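PDB 3E99: benzoate 1,2-dioxygenase beta subunit from Burkholderia mallei ATCC 23344, which probably serves as the structural partner of the catalytic alpha subunit in the enzyme that dihydroxylates benzoate with molecular oxygen. Local coordinates for residues 94-98 with 109-113; 13-17 with 131-135. Where two conformers were deposited one is given. Residues are numbered along the deposited sequence.

Interaction 1. Residues 94-98 with 109-113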
ATOM      1  N   ILE A  94       1.764  -4.271  -2.956  1.00 22.62           N
ATOM      2  CA  ILE A  94       1.061  -5.465  -2.460  1.00 21.80           C
ATOM      3  C   ILE A  94       0.588  -5.111  -1.068  1.00 25.90           C
ATOM      4  O   ILE A  94       1.418  -4.736  -0.217  1.00 28.72           O
ATOM      5  CB  ILE A  94       2.016  -6.682  -2.393  1.00 21.90           C
ATOM      6  CG1 ILE A  94       2.657  -7.039  -3.771  1.00 31.03           C
ATOM      7  CG2 ILE A  94       1.325  -7.936  -1.716  1.00 18.57           C
ATOM      8  CD1 ILE A  94       1.691  -7.286  -4.819  1.00 41.23           C
ATOM      9  N   ALA A  95      -0.717  -5.274  -0.821  1.00 25.05           N
ATOM     10  CA  ALA A  95      -1.374  -4.794   0.410  1.00 22.84           C
ATOM     11  C   ALA A  95      -2.314  -5.863   0.971  1.00 21.73           C
ATOM     12  O   ALA A  95      -2.824  -6.733   0.265  1.00 21.83           O
ATOM     13  CB  ALA A  95      -2.201  -3.519   0.102  1.00 24.90           C
ATOM     14  N   ASN A  96      -2.555  -5.771   2.255  1.00 21.37           N
ATOM     15  CA  ASN A  96      -3.639  -6.494   2.908  1.00 23.95           C
ATOM     16  C   ASN A  96      -3.480  -8.000   2.726  1.00 21.76           C
ATOM     17  O   ASN A  96      -4.425  -8.733   2.413  1.00 24.70           O
ATOM     18  CB  ASN A  96      -5.016  -6.014   2.395  1.00 23.42           C
ATOM     19  CG  ASN A  96      -5.370  -4.574   2.791  1.00 21.80           C
ATOM     20  OD1 ASN A  96      -4.531  -3.680   2.856  1.00 24.23           O
ATOM     21  ND2 ASN A  96      -6.668  -4.338   2.989  1.00 24.23           N
ATOM     22  N   VAL A  97      -2.265  -8.452   2.939  1.00 24.30           N
ATOM     23  CA  VAL A  97      -1.938  -9.864   2.750  1.00 20.88           C
ATOM     24  C   VAL A  97      -2.504 -10.708   3.911  1.00 21.95           C
ATOM     25  O   VAL A  97      -2.225 -10.442   5.054  1.00 24.06           O
ATOM     26  CB  VAL A  97      -0.442 -10.119   2.642  1.00 21.75           C
ATOM     27  CG1 VAL A  97      -0.216 -11.642   2.375  1.00 22.29           C
ATOM     28  CG2 VAL A  97       0.205  -9.241   1.517  1.00 18.07           C
ATOM     29  N   GLU A  98      -3.297 -11.713   3.562  1.00 23.44           N
ATOM     30  CA  GLU A  98      -3.878 -12.646   4.501  1.00 24.36           C
ATOM     31  C   GLU A  98      -3.546 -14.060   4.139  1.00 23.41           C
ATOM     32  O   GLU A  98      -3.759 -14.473   3.006  1.00 24.42           O
ATOM     33  CB  GLU A  98      -5.375 -12.527   4.488  1.00 23.45           C
ATOM     34  CG  GLU A  98      -5.868 -11.156   5.005  1.00 24.69           C
ATOM     35  CD  GLU A  98      -7.350 -11.106   4.949  1.00 25.15           C
ATOM     36  OE1 GLU A  98      -8.001 -11.684   5.847  1.00 27.17           O
ATOM     37  OE2 GLU A  98      -7.864 -10.581   3.970  1.00 25.63           O
ATOM     38  N   VAL A 109      -2.266 -17.705   0.168  1.00 25.68           N
ATOM     39  CA  VAL A 109      -2.518 -16.367   0.690  1.00 25.42           C
ATOM     40  C   VAL A 109      -3.363 -15.584  -0.318  1.00 23.99           C
ATOM     41  O   VAL A 109      -3.371 -15.909  -1.521  1.00 25.08           O
ATOM     42  CB  VAL A 109      -1.197 -15.602   0.920  1.00 29.35           C
ATOM     43  CG1 VAL A 109      -0.341 -16.336   2.006  1.00 31.19           C
ATOM     44  CG2 VAL A 109      -0.426 -15.505  -0.383  1.00 25.09           C
ATOM     45  N   ARG A 110      -4.055 -14.564   0.157  1.00 23.12           N
ATOM     46  CA  ARG A 110      -4.709 -13.596  -0.729  1.00 22.77           C
ATOM     47  C   ARG A 110      -4.216 -12.218  -0.405  1.00 23.74           C
ATOM     48  O   ARG A 110      -3.735 -11.951   0.720  1.00 21.39           O
ATOM     49  CB  ARG A 110      -6.215 -13.637  -0.584  1.00 23.72           C
ATOM     50  CG  ARG A 110      -6.740 -13.141   0.725  1.00 25.17           C
ATOM     51  CD  ARG A 110      -8.206 -13.116   0.761  1.00 28.57           C
ATOM     52  NE  ARG A 110      -8.799 -12.061  -0.041  1.00 26.96           N
ATOM     53  CZ  ARG A 110     -10.038 -12.108  -0.517  1.00 33.98           C
ATOM     54  NH1 ARG A 110     -10.829 -13.155  -0.287  1.00 33.84           N
ATOM     55  NH2 ARG A 110     -10.518 -11.081  -1.190  1.00 26.72           N
ATOM     56  N   PHE A 111      -4.346 -11.307  -1.361  1.00 21.42           N
ATOM     57  CA  PHE A 111      -3.845  -9.947  -1.138  1.00 23.13           C
ATOM     58  C   PHE A 111      -4.463  -8.990  -2.152  1.00 20.16           C
ATOM     59  O   PHE A 111      -4.966  -9.430  -3.192  1.00 22.96           O
ATOM     60  CB  PHE A 111      -2.273  -9.849  -1.121  1.00 23.26           C
ATOM     61  CG  PHE A 111      -1.593 -10.291  -2.392  1.00 19.29           C
ATOM     62  CD1 PHE A 111      -1.439  -9.425  -3.483  1.00 18.27           C
ATOM     63  CD2 PHE A 111      -1.199 -11.590  -2.548  1.00 25.43           C
ATOM     64  CE1 PHE A 111      -0.863  -9.844  -4.627  1.00 19.75           C
ATOM     65  CE2 PHE A 111      -0.643 -12.017  -3.710  1.00 21.73           C
ATOM     66  CZ  PHE A 111      -0.458 -11.147  -4.762  1.00 24.88           C
ATOM     67  N   ASN A 112      -4.483  -7.684  -1.833  1.00 20.31           N
ATOM     68  CA  ASN A 112      -4.906  -6.663  -2.800  1.00 21.02           C
ATOM     69  C   ASN A 112      -3.662  -6.061  -3.415  1.00 24.00           C
ATOM     70  O   ASN A 112      -2.577  -6.109  -2.826  1.00 22.05           O
ATOM     71  CB  ASN A 112      -5.743  -5.579  -2.097  1.00 22.79           C
ATOM     72  CG  ASN A 112      -7.058  -6.114  -1.585  1.00 22.55           C
ATOM     73  OD1 ASN A 112      -7.468  -7.210  -1.988  1.00 22.79           O
ATOM     74  ND2 ASN A 112      -7.738  -5.353  -0.708  1.00 20.76           N
ATOM     75  N   TRP A 113      -3.796  -5.445  -4.571  1.00 22.37           N
ATOM     76  CA  TRP A 113      -2.633  -4.886  -5.215  1.00 20.93           C
ATOM     77  C   TRP A 113      -3.067  -3.750  -6.124  1.00 21.79           C
ATOM     78  O   TRP A 113      -4.253  -3.568  -6.455  1.00 23.08           O
ATOM     79  CB  TRP A 113      -1.868  -6.002  -5.991  1.00 19.06           C
ATOM     80  CG  TRP A 113      -2.759  -6.675  -6.955  1.00 21.71           C
ATOM     81  CD1 TRP A 113      -3.441  -7.861  -6.752  1.00 23.88           C
ATOM     82  CD2 TRP A 113      -3.095  -6.247  -8.274  1.00 23.58           C
ATOM     83  NE1 TRP A 113      -4.166  -8.171  -7.844  1.00 25.89           N
ATOM     84  CE2 TRP A 113      -3.979  -7.216  -8.805  1.00 27.58           C
ATOM     85  CE3 TRP A 113      -2.721  -5.160  -9.085  1.00 23.90           C
ATOM     86  CZ2 TRP A 113      -4.526  -7.110 -10.060  1.00 23.84           C
ATOM     87  CZ3 TRP A 113      -3.239  -5.073 -10.335  1.00 22.36           C
ATOM     88  CH2 TRP A 113      -4.139  -6.046 -10.829  1.00 24.47           C
TER
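Strands 89-103 and 106-119 form an antiparallel beta hairpin at one side of the curved sheet of this NTF2-like fold, and a beta bulge interrupts their pairing here. Ala95 and Asn112 exchange two backbone hydrogen bonds (Ala95 N to Asn112 O 2.9 Å, Asn112 N to Ala95 O 2.8 Å). Beyond the bulge Glu98 and Arg110 pair likewise, Glu98 N to Arg110 O and Arg110 N to Glu98 O both measuring 2.9 Å. Between them Asn96 and Val97 together face Phe111; the extra residue is taken up at Asn96, whose phi/psi of 59°/46° is left-handed. On the face turned to helix 7-22, Phe111 (chi1 p) projects its ring from the sheet, with Ile94 and Val97 beside it: Ile94 CG2 is 3.6 Å from Phe111 CD1, and Val97 (chi1 t) brings its CG2 to 3.7 Å from Phe111 CB. The m, m rotamer of Ile94 carries its CD1 to 4.0 Å from Trp113 CB, while the indole, chi1 p, leads away to Val148 and Leu150 of strand 142-150. The face with Ala95, Glu98, Arg110 and Asn112 is largely polar and meets a second subunit of the trimer. There Asn96 OD1 accepts a hydrogen bond from Ile94 N of that subunit, Asn112 ND2 bonds to its His92 O, and Glu98 forms a salt bridge with its Arg19. The stem of Arg110 (chi1 p) runs beside Glu98, Arg110 CG lying 4.0 Å from Glu98 CB, yet Glu98 OE2 stays 4.4 Å from Arg110 NE, well out of the guanidinium plane.

Interaction 2. Residues 13-17 with 131-135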
ATOM      1  N   PHE A  13       8.726 -12.908  -0.227  1.00 25.38           N
ATOM      2  CA  PHE A  13       8.619 -13.526  -1.524  1.00 21.33           C
ATOM      3  C   PHE A  13       7.747 -12.764  -2.509  1.00 21.63           C
ATOM      4  O   PHE A  13       8.140 -12.563  -3.691  1.00 19.78           O
ATOM      5  CB  PHE A  13       8.080 -14.918  -1.408  1.00 25.43           C
ATOM      6  CG  PHE A  13       7.894 -15.571  -2.729  1.00 24.21           C
ATOM      7  CD1 PHE A  13       8.992 -15.882  -3.506  1.00 25.99           C
ATOM      8  CD2 PHE A  13       6.618 -15.824  -3.222  1.00 26.40           C
ATOM      9  CE1 PHE A  13       8.824 -16.462  -4.725  1.00 26.73           C
ATOM     10  CE2 PHE A  13       6.454 -16.385  -4.446  1.00 25.53           C
ATOM     11  CZ  PHE A  13       7.549 -16.691  -5.208  1.00 23.93           C
ATOM     12  N   LEU A  14       6.576 -12.329  -2.049  1.00 24.71           N
ATOM     13  CA  LEU A  14       5.691 -11.518  -2.868  1.00 23.62           C
ATOM     14  C   LEU A  14       6.382 -10.210  -3.325  1.00 24.01           C
ATOM     15  O   LEU A  14       6.186  -9.767  -4.459  1.00 23.33           O
ATOM     16  CB  LEU A  14       4.360 -11.197  -2.153  1.00 24.88           C
ATOM     17  CG  LEU A  14       3.388 -12.324  -1.752  1.00 24.33           C
ATOM     18  CD1 LEU A  14       2.159 -11.797  -0.976  1.00 26.30           C
ATOM     19  CD2 LEU A  14       2.981 -13.105  -3.034  1.00 22.56           C
ATOM     20  N   TYR A  15       7.157  -9.586  -2.434  1.00 24.80           N
ATOM     21  CA  TYR A  15       7.818  -8.353  -2.777  1.00 23.73           C
ATOM     22  C   TYR A  15       8.886  -8.637  -3.830  1.00 21.65           C
ATOM     23  O   TYR A  15       9.035  -7.883  -4.755  1.00 24.03           O
ATOM     24  CB  TYR A  15       8.431  -7.659  -1.557  1.00 23.14           C
ATOM     25  CG  TYR A  15       7.417  -7.330  -0.445  1.00 21.49           C
ATOM     26  CD1 TYR A  15       6.034  -7.328  -0.678  1.00 20.61           C
ATOM     27  CD2 TYR A  15       7.850  -7.072   0.827  1.00 24.15           C
ATOM     28  CE1 TYR A  15       5.125  -7.018   0.315  1.00 26.40           C
ATOM     29  CE2 TYR A  15       6.959  -6.783   1.852  1.00 21.82           C
ATOM     30  CZ  TYR A  15       5.594  -6.764   1.592  1.00 22.14           C
ATOM     31  OH  TYR A  15       4.751  -6.484   2.636  1.00 26.50           O
ATOM     32  N   ARG A  16       9.642  -9.727  -3.665  1.00 21.03           N
ATOM     33  CA  ARG A  16      10.678 -10.077  -4.623  0.50 22.18           C
ATOM     34  C   ARG A  16      10.076 -10.392  -5.989  1.00 21.96           C
ATOM     35  O   ARG A  16      10.532  -9.873  -7.002  1.00 24.59           O
ATOM     36  CB  ARG A  16      11.485 -11.293  -4.136  0.50 22.65           C
ATOM     37  CG  ARG A  16      12.487 -11.760  -5.163  0.50 23.07           C
ATOM     38  CD  ARG A  16      13.633 -12.592  -4.598  0.50 25.33           C
ATOM     39  NE  ARG A  16      14.603 -12.750  -5.681  0.50 28.97           N
ATOM     40  CZ  ARG A  16      14.643 -13.763  -6.533  0.50 23.85           C
ATOM     41  NH1 ARG A  16      13.822 -14.804  -6.414  0.50 30.17           N
ATOM     42  NH2 ARG A  16      15.543 -13.743  -7.493  0.50 20.09           N
ATOM     43  N   GLU A  17       9.062 -11.262  -6.009  1.00 20.45           N
ATOM     44  CA  GLU A  17       8.427 -11.647  -7.267  1.00 22.93           C
ATOM     45  C   GLU A  17       7.967 -10.439  -8.071  1.00 23.86           C
ATOM     46  O   GLU A  17       8.286 -10.302  -9.253  1.00 23.01           O
ATOM     47  CB  GLU A  17       7.312 -12.651  -7.031  1.00 25.24           C
ATOM     48  CG  GLU A  17       6.652 -13.188  -8.299  1.00 24.12           C
ATOM     49  CD  GLU A  17       5.259 -12.658  -8.536  1.00 23.88           C
ATOM     50  OE1 GLU A  17       4.507 -12.420  -7.559  1.00 24.33           O
ATOM     51  OE2 GLU A  17       4.905 -12.438  -9.714  1.00 27.03           O
ATOM     52  N   ARG A 131      -4.887 -14.406  -5.404  1.00 24.00           N
ATOM     53  CA  ARG A 131      -4.663 -15.569  -4.575  1.00 25.09           C
ATOM     54  C   ARG A 131      -3.475 -16.353  -5.111  1.00 22.97           C
ATOM     55  O   ARG A 131      -3.400 -16.702  -6.282  1.00 23.99           O
ATOM     56  CB  ARG A 131      -5.920 -16.462  -4.503  1.00 25.71           C
ATOM     57  CG  ARG A 131      -5.763 -17.644  -3.597  1.00 28.28           C
ATOM     58  CD  ARG A 131      -7.078 -18.401  -3.354  1.00 28.88           C
ATOM     59  NE  ARG A 131      -7.982 -17.607  -2.519  1.00 25.38           N
ATOM     60  CZ  ARG A 131      -9.079 -16.961  -2.956  1.00 23.43           C
ATOM     61  NH1 ARG A 131      -9.457 -17.028  -4.219  1.00 29.21           N
ATOM     62  NH2 ARG A 131      -9.793 -16.250  -2.102  1.00 33.62           N
ATOM     63  N   TYR A 132      -2.506 -16.598  -4.247  1.00 24.83           N
ATOM     64  CA  TYR A 132      -1.340 -17.400  -4.591  1.00 25.40           C
ATOM     65  C   TYR A 132      -1.298 -18.675  -3.728  1.00 24.77           C
ATOM     66  O   TYR A 132      -1.546 -18.613  -2.535  1.00 22.81           O
ATOM     67  CB  TYR A 132      -0.060 -16.625  -4.321  1.00 25.68           C
ATOM     68  CG  TYR A 132       0.433 -15.632  -5.344  1.00 23.32           C
ATOM     69  CD1 TYR A 132      -0.435 -14.896  -6.140  1.00 28.53           C
ATOM     70  CD2 TYR A 132       1.800 -15.292  -5.365  1.00 23.77           C
ATOM     71  CE1 TYR A 132       0.059 -13.946  -7.032  1.00 25.31           C
ATOM     72  CE2 TYR A 132       2.291 -14.308  -6.202  1.00 23.54           C
ATOM     73  CZ  TYR A 132       1.435 -13.655  -7.048  1.00 21.64           C
ATOM     74  OH  TYR A 132       1.948 -12.695  -7.894  1.00 24.10           O
ATOM     75  N   ALA A 133      -0.970 -19.814  -4.340  1.00 24.25           N
ATOM     76  CA  ALA A 133      -0.449 -20.984  -3.621  1.00 23.65           C
ATOM     77  C   ALA A 133       1.029 -21.083  -3.937  1.00 21.37           C
ATOM     78  O   ALA A 133       1.413 -21.113  -5.118  1.00 23.01           O
ATOM     79  CB  ALA A 133      -1.163 -22.262  -4.058  1.00 24.05           C
ATOM     80  N   ILE A 134       1.851 -21.142  -2.896  1.00 23.45           N
ATOM     81  CA  ILE A 134       3.294 -21.074  -3.037  1.00 25.72           C
ATOM     82  C   ILE A 134       3.922 -22.259  -2.310  1.00 28.28           C
ATOM     83  O   ILE A 134       3.666 -22.455  -1.126  1.00 26.96           O
ATOM     84  CB  ILE A 134       3.865 -19.787  -2.416  1.00 25.28           C
ATOM     85  CG1 ILE A 134       3.194 -18.538  -2.972  1.00 21.91           C
ATOM     86  CG2 ILE A 134       5.364 -19.724  -2.641  1.00 20.29           C
ATOM     87  CD1 ILE A 134       3.288 -17.339  -2.047  1.00 28.41           C
ATOM     88  N   ASP A 135       4.765 -23.000  -3.025  1.00 26.13           N
ATOM     89  CA  ASP A 135       5.489 -24.151  -2.500  1.00 24.60           C
ATOM     90  C   ASP A 135       6.822 -23.728  -1.898  1.00 26.62           C
ATOM     91  O   ASP A 135       7.727 -23.220  -2.605  1.00 25.55           O
ATOM     92  CB  ASP A 135       5.721 -25.148  -3.640  1.00 27.12           C
ATOM     93  CG  ASP A 135       6.474 -26.401  -3.200  1.00 29.62           C
ATOM     94  OD1 ASP A 135       6.717 -26.622  -1.988  1.00 27.01           O
ATOM     95  OD2 ASP A 135       6.820 -27.164  -4.103  1.00 26.89           O
TER
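Leu14 CD2 sits at the apolar centre, 3.4 Å from Tyr132 CD2 and 4.4 Å from Ile134 CD1. Phe13, one residue earlier on the helix, extends the patch: its CD2 lies 3.8 Å from Ile134 CD1. With chi1 t the Phe13 ring reaches across to the strand, where Ile134 and Tyr132, two residues apart, point to the same face; Arg131, Ala133 and Asp135 point to the other. The backbones stay well separated, with segment axes 12.2 Å apart and crossing at 103°, so side chains alone bridge the gap. This is the helix-on-sheet packing of the NTF2-like alpha+beta fold, in which helix 7-22 lies against the concave side of the curved sheet. Ile143 of the neighbouring strand 142-150 adds to the same apolar layer, touching Phe13, Glu17 and Tyr132. One helical turn beyond Phe13, whose O accepts a 2.8 Å hydrogen bond from Glu17 N, the contact becomes polar. Tyr132 OH donates a short hydrogen bond to Glu17 OE1, 2.6 Å, and the carboxylate oxygen lies near the plane of the phenol ring. Glu17 OE2 is hydrogen-bonded to Trp29 and Tyr33, and Lys146 NZ also bonds to the Tyr132 hydroxyl.

How the interactions relate
Centred about 10 Å apart, the two contacts share one mixed sheet, in which strands 106-119 and 122-135 are neighbours. Along the chain interaction 1 is nested within interaction 2: helix 7-22 comes first, then the hairpin 89-103/106-119, then strand 122-135. They meet directly, Val109 N lying 2.9 Å from Tyr132 O in a probable backbone hydrogen bond, and Phe111 CZ 3.6 Å from Tyr132 CE1 in an edge-to-face ring pair. Leu14 also touches Ile94, Val97 and Phe111, so one helix packs on residues of both contacts. The touching residues of interaction 2 are all buried, though Tyr15 and Arg16 on the same helix pack on another subunit; interaction 1 carries the sheet's other face into the trimer interface.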